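Local coordinates for protein glutamyl-tRNA(Gln) amidotransferase subunit F, mitochondrial (Saccharomyces cerevisiae, PDB 4N0H) that serves as the F subunit of a mitochondrial amidotransferase complex, a largely extended polypeptide of the GatC-like clan that packs along its partner subunits, at residues C[49-54]-C[69-74]; C[53-58]-C[63-68]. All blocks are in the same frame, centred on the assembly; numbering follows the deposited sequence.

Overall arrangement
Contact 1 (49-54 with 69-74) and contact 2 (53-58 with 63-68) join the same two helices, 48-57 and 67-81, and their centres lie about 7 Å apart. Contact 1 is the more deeply buried, helix against helix, with aliphatic branches meeting where the two rods cross. Contact 2 sits beside it, where the connecting loop swings back to start the second helix; it is smaller, partly buried, and depends on one leucine methyl. Both are apolar and have no hydrogen bond across them, but contact 2 also includes the D66 N-cap of helix 67-81 and a serine hydroxyl bonded back to its own helix. Packing of V51 CG1 on I67 CD1 and of L55 CD2 on I70 CD1 makes the two contacts continuous.

Contact 1. Residues C[49-54]-C[69-74]; sequences EAVKKL and EIQMRL
V51, the first residue of 49-54 to reach across, meets I70 and Q71 with its two methyls. CG1 lies anti to the backbone N (chi1 166°) and rests on the β-branch of I70, 3.7 Å from I70 CG2 and 3.9 Å from I70 CB; the far methyl of I70, CD1, comes back to the same V51 CG1 at 3.9 Å. The other methyl, V51 CG2, touches the aliphatic part of Q71, 3.7 Å from Q71 CG, and the two side chains run at about a right angle to each other. Beyond CG the Q71 chain is extended, and its amide is held elsewhere: NE2 donates to the carbonyl O of P46, tying this edge of the contact to the loop ahead of helix 48-57. One turn on from V51, L54 points the same way and meets L74 methyl to methyl, CD2 to CD2 at 3.9 Å. Both leucines also pack on the chain of another protein, L54 against an aromatic side chain, so this end of the contact continues into a subunit interface. The axes of the two short segments are 10.0 Å apart at closest approach and cross at 91°. Two consecutive helices packed almost perpendicularly through aliphatic side chains, with a nine-residue connection between them, form an orthogonal helix-loop-helix pair, an arrangement resembling an alpha-alpha corner.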
ATOM      1  N   GLU C  49     -13.634 -13.093  22.476  1.00 44.96           N
ATOM      2  CA  GLU C  49     -12.987 -11.869  22.929  1.00 44.55           C
ATOM      3  C   GLU C  49     -11.953 -11.405  21.906  1.00 42.77           C
ATOM      4  O   GLU C  49     -11.655 -10.214  21.810  1.00 44.49           O
ATOM      5  CB  GLU C  49     -12.327 -12.079  24.293  1.00 47.38           C
ATOM      6  N   ALA C  50     -11.410 -12.350  21.143  1.00 38.35           N
ATOM      7  CA  ALA C  50     -10.452 -12.020  20.094  1.00 38.48           C
ATOM      8  C   ALA C  50     -11.162 -11.377  18.909  1.00 40.56           C
ATOM      9  O   ALA C  50     -10.655 -10.430  18.315  1.00 40.83           O
ATOM     10  CB  ALA C  50      -9.689 -13.258  19.652  1.00 37.60           C
ATOM     11  N   VAL C  51     -12.338 -11.902  18.574  1.00 40.05           N
ATOM     12  CA  VAL C  51     -13.133 -11.365  17.476  1.00 41.43           C
ATOM     13  C   VAL C  51     -13.628  -9.951  17.786  1.00 42.44           C
ATOM     14  O   VAL C  51     -13.588  -9.068  16.929  1.00 42.80           O
ATOM     15  CB  VAL C  51     -14.318 -12.296  17.128  1.00 40.44           C
ATOM     16  CG1 VAL C  51     -15.326 -11.588  16.231  1.00 39.25           C
ATOM     17  CG2 VAL C  51     -13.809 -13.570  16.465  1.00 39.39           C
ATOM     18  N   LYS C  52     -14.080  -9.738  19.018  1.00 45.49           N
ATOM     19  CA  LYS C  52     -14.530  -8.414  19.438  1.00 44.56           C
ATOM     20  C   LYS C  52     -13.387  -7.400  19.373  1.00 42.34           C
ATOM     21  O   LYS C  52     -13.581  -6.261  18.937  1.00 40.80           O
ATOM     22  CB  LYS C  52     -15.139  -8.463  20.841  1.00 45.28           C
ATOM     23  CG  LYS C  52     -16.428  -9.271  20.909  1.00 49.40           C
ATOM     24  CD  LYS C  52     -17.076  -9.189  22.281  1.00 50.39           C
ATOM     25  CE  LYS C  52     -18.372  -9.985  22.320  1.00 53.17           C
ATOM     26  NZ  LYS C  52     -19.011  -9.949  23.670  1.00 58.23           N
ATOM     27  N   LYS C  53     -12.198  -7.825  19.793  1.00 43.15           N
ATOM     28  CA  LYS C  53     -11.006  -6.996  19.674  1.00 41.92           C
ATOM     29  C   LYS C  53     -10.737  -6.649  18.211  1.00 39.72           C
ATOM     30  O   LYS C  53     -10.472  -5.499  17.877  1.00 38.22           O
ATOM     31  CB  LYS C  53      -9.789  -7.705  20.272  1.00 45.24           C
ATOM     32  CG  LYS C  53      -8.489  -6.933  20.087  1.00 50.12           C
ATOM     33  CD  LYS C  53      -7.276  -7.721  20.561  1.00 53.90           C
ATOM     34  CE  LYS C  53      -6.292  -7.941  19.421  1.00 57.17           C
ATOM     35  NZ  LYS C  53      -4.933  -8.316  19.905  1.00 57.34           N
ATOM     36  N   LEU C  54     -10.821  -7.654  17.347  1.00 39.57           N
ATOM     37  CA  LEU C  54     -10.590  -7.478  15.915  1.00 38.92           C
ATOM     38  C   LEU C  54     -11.600  -6.524  15.273  1.00 36.59           C
ATOM     39  O   LEU C  54     -11.238  -5.700  14.433  1.00 38.44           O
ATOM     40  CB  LEU C  54     -10.617  -8.834  15.203  1.00 35.93           C
ATOM     41  CG  LEU C  54      -9.306  -9.424  14.674  1.00 39.90           C
ATOM     42  CD1 LEU C  54      -8.083  -8.625  15.109  1.00 37.32           C
ATOM     43  CD2 LEU C  54      -9.170 -10.883  15.085  1.00 36.86           C
ATOM     44  N   GLU C  69     -19.869 -17.005  13.755  1.00 52.82           N
ATOM     45  CA  GLU C  69     -19.654 -17.093  12.316  1.00 55.67           C
ATOM     46  C   GLU C  69     -18.304 -16.499  11.914  1.00 51.94           C
ATOM     47  O   GLU C  69     -17.614 -17.035  11.046  1.00 47.89           O
ATOM     48  CB  GLU C  69     -20.788 -16.390  11.566  1.00 62.01           C
ATOM     49  CG  GLU C  69     -20.605 -16.332  10.060  1.00 66.45           C
ATOM     50  CD  GLU C  69     -21.825 -15.773   9.350  1.00 69.55           C
ATOM     51  OE1 GLU C  69     -22.927 -15.812   9.940  1.00 72.55           O
ATOM     52  OE2 GLU C  69     -21.681 -15.294   8.205  1.00 68.83           O
ATOM     53  N   ILE C  70     -17.935 -15.391  12.549  1.00 48.89           N
ATOM     54  CA  ILE C  70     -16.633 -14.778  12.314  1.00 47.12           C
ATOM     55  C   ILE C  70     -15.518 -15.689  12.822  1.00 46.53           C
ATOM     56  O   ILE C  70     -14.492 -15.851  12.163  1.00 44.63           O
ATOM     57  CB  ILE C  70     -16.525 -13.384  12.979  1.00 45.15           C
ATOM     58  CG1 ILE C  70     -17.617 -12.454  12.444  1.00 41.38           C
ATOM     59  CG2 ILE C  70     -15.157 -12.777  12.729  1.00 41.03           C
ATOM     60  CD1 ILE C  70     -17.605 -11.069  13.055  1.00 39.17           C
ATOM     61  N   GLN C  71     -15.734 -16.290  13.991  1.00 46.05           N
ATOM     62  CA  GLN C  71     -14.794 -17.253  14.562  1.00 48.90           C
ATOM     63  C   GLN C  71     -14.517 -18.411  13.610  1.00 49.61           C
ATOM     64  O   GLN C  71     -13.369 -18.802  13.418  1.00 47.56           O
ATOM     65  CB  GLN C  71     -15.331 -17.818  15.878  1.00 47.47           C
ATOM     66  CG  GLN C  71     -15.177 -16.905  17.078  1.00 46.76           C
ATOM     67  CD  GLN C  71     -15.805 -17.494  18.324  1.00 49.14           C
ATOM     68  OE1 GLN C  71     -17.025 -17.471  18.486  1.00 49.22           O
ATOM     69  NE2 GLN C  71     -14.975 -18.034  19.210  1.00 48.08           N
ATOM     70  N   MET C  72     -15.583 -18.954  13.029  1.00 53.14           N
ATOM     71  CA  MET C  72     -15.486 -20.100  12.129  1.00 54.05           C
ATOM     72  C   MET C  72     -14.715 -19.748  10.866  1.00 49.89           C
ATOM     73  O   MET C  72     -13.764 -20.437  10.495  1.00 46.33           O
ATOM     74  CB  MET C  72     -16.884 -20.594  11.743  1.00 60.74           C
ATOM     75  CG  MET C  72     -17.194 -22.036  12.132  1.00 67.45           C
ATOM     76  SD  MET C  72     -17.715 -22.234  13.850  1.00154.97           S
ATOM     77  CE  MET C  72     -16.149 -22.511  14.673  1.00 77.32           C
ATOM     78  N   ARG C  73     -15.143 -18.675  10.209  1.00 47.82           N
ATOM     79  CA  ARG C  73     -14.534 -18.229   8.961  1.00 47.53           C
ATOM     80  C   ARG C  73     -13.054 -17.923   9.154  1.00 44.15           C
ATOM     81  O   ARG C  73     -12.211 -18.353   8.366  1.00 44.56           O
ATOM     82  CB  ARG C  73     -15.260 -16.992   8.431  1.00 47.39           C
ATOM     83  CG  ARG C  73     -14.827 -16.566   7.039  1.00 50.16           C
ATOM     84  CD  ARG C  73     -15.507 -15.274   6.620  1.00 55.93           C
ATOM     85  NE  ARG C  73     -15.136 -14.158   7.487  1.00 62.55           N
ATOM     86  CZ  ARG C  73     -15.966 -13.553   8.333  1.00 65.61           C
ATOM     87  NH1 ARG C  73     -17.230 -13.946   8.425  1.00 68.84           N
ATOM     88  NH2 ARG C  73     -15.532 -12.545   9.081  1.00 62.70           N
ATOM     89  N   LEU C  74     -12.751 -17.184  10.217  1.00 42.84           N
ATOM     90  CA  LEU C  74     -11.379 -16.827  10.553  1.00 40.02           C
ATOM     91  C   LEU C  74     -10.546 -18.079  10.834  1.00 43.10           C
ATOM     92  O   LEU C  74      -9.388 -18.169  10.427  1.00 39.16           O
ATOM     93  CB  LEU C  74     -11.376 -15.888  11.759  1.00 36.43           C
ATOM     94  CG  LEU C  74     -10.143 -15.054  12.098  1.00 38.93           C
ATOM     95  CD1 LEU C  74      -9.619 -14.307  10.875  1.00 31.28           C
ATOM     96  CD2 LEU C  74     -10.493 -14.071  13.205  1.00 41.76           C
TER

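Contact 2. Residues C[53-58]-C[63-68]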
ATOM      1  N   LYS C  53     -12.198  -7.825  19.793  1.00 43.15           N
ATOM      2  CA  LYS C  53     -11.006  -6.996  19.674  1.00 41.92           C
ATOM      3  C   LYS C  53     -10.737  -6.649  18.211  1.00 39.72           C
ATOM      4  O   LYS C  53     -10.472  -5.499  17.877  1.00 38.22           O
ATOM      5  CB  LYS C  53      -9.789  -7.705  20.272  1.00 45.24           C
ATOM      6  CG  LYS C  53      -8.489  -6.933  20.087  1.00 50.12           C
ATOM      7  CD  LYS C  53      -7.276  -7.721  20.561  1.00 53.90           C
ATOM      8  CE  LYS C  53      -6.292  -7.941  19.421  1.00 57.17           C
ATOM      9  NZ  LYS C  53      -4.933  -8.316  19.905  1.00 57.34           N
ATOM     10  N   LEU C  54     -10.821  -7.654  17.347  1.00 39.57           N
ATOM     11  CA  LEU C  54     -10.590  -7.478  15.915  1.00 38.92           C
ATOM     12  C   LEU C  54     -11.600  -6.524  15.273  1.00 36.59           C
ATOM     13  O   LEU C  54     -11.238  -5.700  14.433  1.00 38.44           O
ATOM     14  CB  LEU C  54     -10.617  -8.834  15.203  1.00 35.93           C
ATOM     15  CG  LEU C  54      -9.306  -9.424  14.674  1.00 39.90           C
ATOM     16  CD1 LEU C  54      -8.083  -8.625  15.109  1.00 37.32           C
ATOM     17  CD2 LEU C  54      -9.170 -10.883  15.085  1.00 36.86           C
ATOM     18  N   LEU C  55     -12.864  -6.642  15.667  1.00 35.40           N
ATOM     19  CA  LEU C  55     -13.916  -5.766  15.148  1.00 34.70           C
ATOM     20  C   LEU C  55     -13.681  -4.308  15.545  1.00 37.33           C
ATOM     21  O   LEU C  55     -13.986  -3.388  14.786  1.00 41.01           O
ATOM     22  CB  LEU C  55     -15.294  -6.230  15.637  1.00 33.15           C
ATOM     23  CG  LEU C  55     -15.848  -7.519  15.022  1.00 35.85           C
ATOM     24  CD1 LEU C  55     -16.977  -8.090  15.876  1.00 41.38           C
ATOM     25  CD2 LEU C  55     -16.315  -7.289  13.589  1.00 31.07           C
ATOM     26  N   ARG C  56     -13.139  -4.108  16.741  1.00 39.99           N
ATOM     27  CA  ARG C  56     -12.828  -2.777  17.241  1.00 41.18           C
ATOM     28  C   ARG C  56     -11.657  -2.154  16.479  1.00 38.76           C
ATOM     29  O   ARG C  56     -11.707  -0.991  16.080  1.00 36.66           O
ATOM     30  CB  ARG C  56     -12.523  -2.840  18.740  1.00 48.91           C
ATOM     31  CG  ARG C  56     -11.719  -1.666  19.269  1.00 53.93           C
ATOM     32  CD  ARG C  56     -11.638  -1.690  20.790  1.00 60.24           C
ATOM     33  NE  ARG C  56     -11.064  -2.931  21.307  1.00 65.18           N
ATOM     34  CZ  ARG C  56      -9.759  -3.152  21.449  1.00 68.25           C
ATOM     35  NH1 ARG C  56      -8.880  -2.219  21.104  1.00 67.34           N
ATOM     36  NH2 ARG C  56      -9.332  -4.310  21.935  1.00 70.07           N
ATOM     37  N   LEU C  57     -10.604  -2.936  16.269  1.00 35.95           N
ATOM     38  CA  LEU C  57      -9.440  -2.461  15.525  1.00 33.77           C
ATOM     39  C   LEU C  57      -9.799  -2.189  14.071  1.00 32.56           C
ATOM     40  O   LEU C  57      -9.188  -1.345  13.418  1.00 37.35           O
ATOM     41  CB  LEU C  57      -8.301  -3.479  15.606  1.00 33.79           C
ATOM     42  CG  LEU C  57      -7.729  -3.691  17.011  1.00 39.13           C
ATOM     43  CD1 LEU C  57      -6.705  -4.815  17.022  1.00 41.09           C
ATOM     44  CD2 LEU C  57      -7.116  -2.397  17.533  1.00 37.20           C
ATOM     45  N   SER C  58     -10.803  -2.904  13.573  1.00 30.83           N
ATOM     46  CA  SER C  58     -11.262  -2.744  12.197  1.00 32.01           C
ATOM     47  C   SER C  58     -12.279  -1.612  12.073  1.00 33.78           C
ATOM     48  O   SER C  58     -12.724  -1.284  10.969  1.00 31.70           O
ATOM     49  CB  SER C  58     -11.883  -4.046  11.688  1.00 36.15           C
ATOM     50  OG  SER C  58     -10.971  -5.128  11.794  1.00 39.02           O
ATOM     51  N   GLU C  63     -22.513  -4.606  17.502  1.00 58.44           N
ATOM     52  CA  GLU C  63     -23.941  -4.885  17.431  1.00 63.17           C
ATOM     53  C   GLU C  63     -24.332  -5.392  16.048  1.00 60.70           C
ATOM     54  O   GLU C  63     -24.105  -4.722  15.042  1.00 58.55           O
ATOM     55  CB  GLU C  63     -24.752  -3.638  17.786  1.00 68.44           C
ATOM     56  CG  GLU C  63     -26.256  -3.846  17.730  1.00 75.32           C
ATOM     57  CD  GLU C  63     -27.028  -2.636  18.215  1.00 82.39           C
ATOM     58  OE1 GLU C  63     -27.465  -1.828  17.367  1.00 84.78           O
ATOM     59  OE2 GLU C  63     -27.198  -2.492  19.445  1.00 84.65           O
ATOM     60  N   GLY C  64     -24.919  -6.583  16.006  1.00 60.71           N
ATOM     61  CA  GLY C  64     -25.324  -7.184  14.749  1.00 61.27           C
ATOM     62  C   GLY C  64     -24.277  -8.133  14.200  1.00 61.32           C
ATOM     63  O   GLY C  64     -24.518  -8.836  13.218  1.00 61.97           O
ATOM     64  N   ALA C  65     -23.111  -8.157  14.837  1.00 57.36           N
ATOM     65  CA  ALA C  65     -22.033  -9.037  14.404  1.00 56.74           C
ATOM     66  C   ALA C  65     -22.280 -10.472  14.856  1.00 56.14           C
ATOM     67  O   ALA C  65     -22.575 -10.723  16.024  1.00 54.62           O
ATOM     68  CB  ALA C  65     -20.694  -8.539  14.922  1.00 53.44           C
ATOM     69  N   ASP C  66     -22.162 -11.406  13.919  1.00 54.73           N
ATOM     70  CA  ASP C  66     -22.303 -12.824  14.219  1.00 57.58           C
ATOM     71  C   ASP C  66     -20.950 -13.370  14.667  1.00 55.04           C
ATOM     72  O   ASP C  66     -20.151 -13.817  13.844  1.00 50.45           O
ATOM     73  CB  ASP C  66     -22.796 -13.573  12.979  1.00 61.03           C
ATOM     74  CG  ASP C  66     -23.375 -14.937  13.308  1.00 65.82           C
ATOM     75  OD1 ASP C  66     -22.948 -15.549  14.311  1.00 68.37           O
ATOM     76  OD2 ASP C  66     -24.260 -15.400  12.555  1.00 67.15           O
ATOM     77  N   ILE C  67     -20.705 -13.338  15.975  1.00 54.16           N
ATOM     78  CA  ILE C  67     -19.391 -13.661  16.529  1.00 52.15           C
ATOM     79  C   ILE C  67     -18.916 -15.080  16.202  1.00 52.29           C
ATOM     80  O   ILE C  67     -17.768 -15.279  15.805  1.00 49.76           O
ATOM     81  CB  ILE C  67     -19.349 -13.444  18.058  1.00 47.60           C
ATOM     82  CG1 ILE C  67     -19.770 -12.015  18.404  1.00 49.06           C
ATOM     83  CG2 ILE C  67     -17.957 -13.728  18.602  1.00 45.13           C
ATOM     84  CD1 ILE C  67     -18.840 -10.948  17.843  1.00 48.96           C
ATOM     85  N   LYS C  68     -19.802 -16.056  16.362  1.00 51.19           N
ATOM     86  CA  LYS C  68     -19.450 -17.450  16.101  1.00 54.40           C
ATOM     87  C   LYS C  68     -19.114 -17.666  14.628  1.00 51.95           C
ATOM     88  O   LYS C  68     -18.191 -18.411  14.291  1.00 47.52           O
ATOM     89  CB  LYS C  68     -20.587 -18.381  16.522  1.00 61.42           C
ATOM     90  CG  LYS C  68     -20.171 -19.838  16.634  1.00 69.31           C
ATOM     91  CD  LYS C  68     -19.329 -20.077  17.880  1.00 74.21           C
ATOM     92  CE  LYS C  68     -20.199 -20.220  19.120  1.00 78.33           C
ATOM     93  NZ  LYS C  68     -21.032 -21.452  19.061  1.00 80.71           N
TER
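L55 and I67 approach each other at a slant, and A65 offers its methyl to the same branch of the leucine. All the touching on the helix side is done by L55 CD1, which lies 3.9 Å from A65 CB and equally 3.9 Å from I67 CD1. L55 CG stands anti to its carbonyl carbon (chi1 -72°), and the side chain extends across to the returning loop. A65 meets it directly, with its CB pointing at helix 48-57. I67 comes in from the first turn of helix 67-81: its CB does not face L55, but the bend at chi2 (-63°) carries CD1 round to the leucine methyl. The same isoleucine also packs on V51 and A48, while L55 leans on L60 and L62 of the connecting loop, which add to this small apolar cluster.

Polar side chains bond to the backbone near both helix ends. D66 occupies the N-cap position of helix 67-81, and its OD1 takes a weak hydrogen bond from the amide of E69. At the end of helix 48-57, S58 OG donates to L54 O over 2.7 Å, tilted 33° from the carbonyl plane. The amide S58 N reaches that oxygen from the opposite face, giving L54 O two donors. S58 OG and S58 O also hydrogen-bond to the chain of another protein, which places this helix end at a subunit interface.

Between the segments themselves there are only methyl contacts. Cohesion here therefore rests on shape and on burial of apolar surface, whereas the directional bonds act within 53-58, from D66 to E69 just beyond 63-68, or toward the neighbouring subunit.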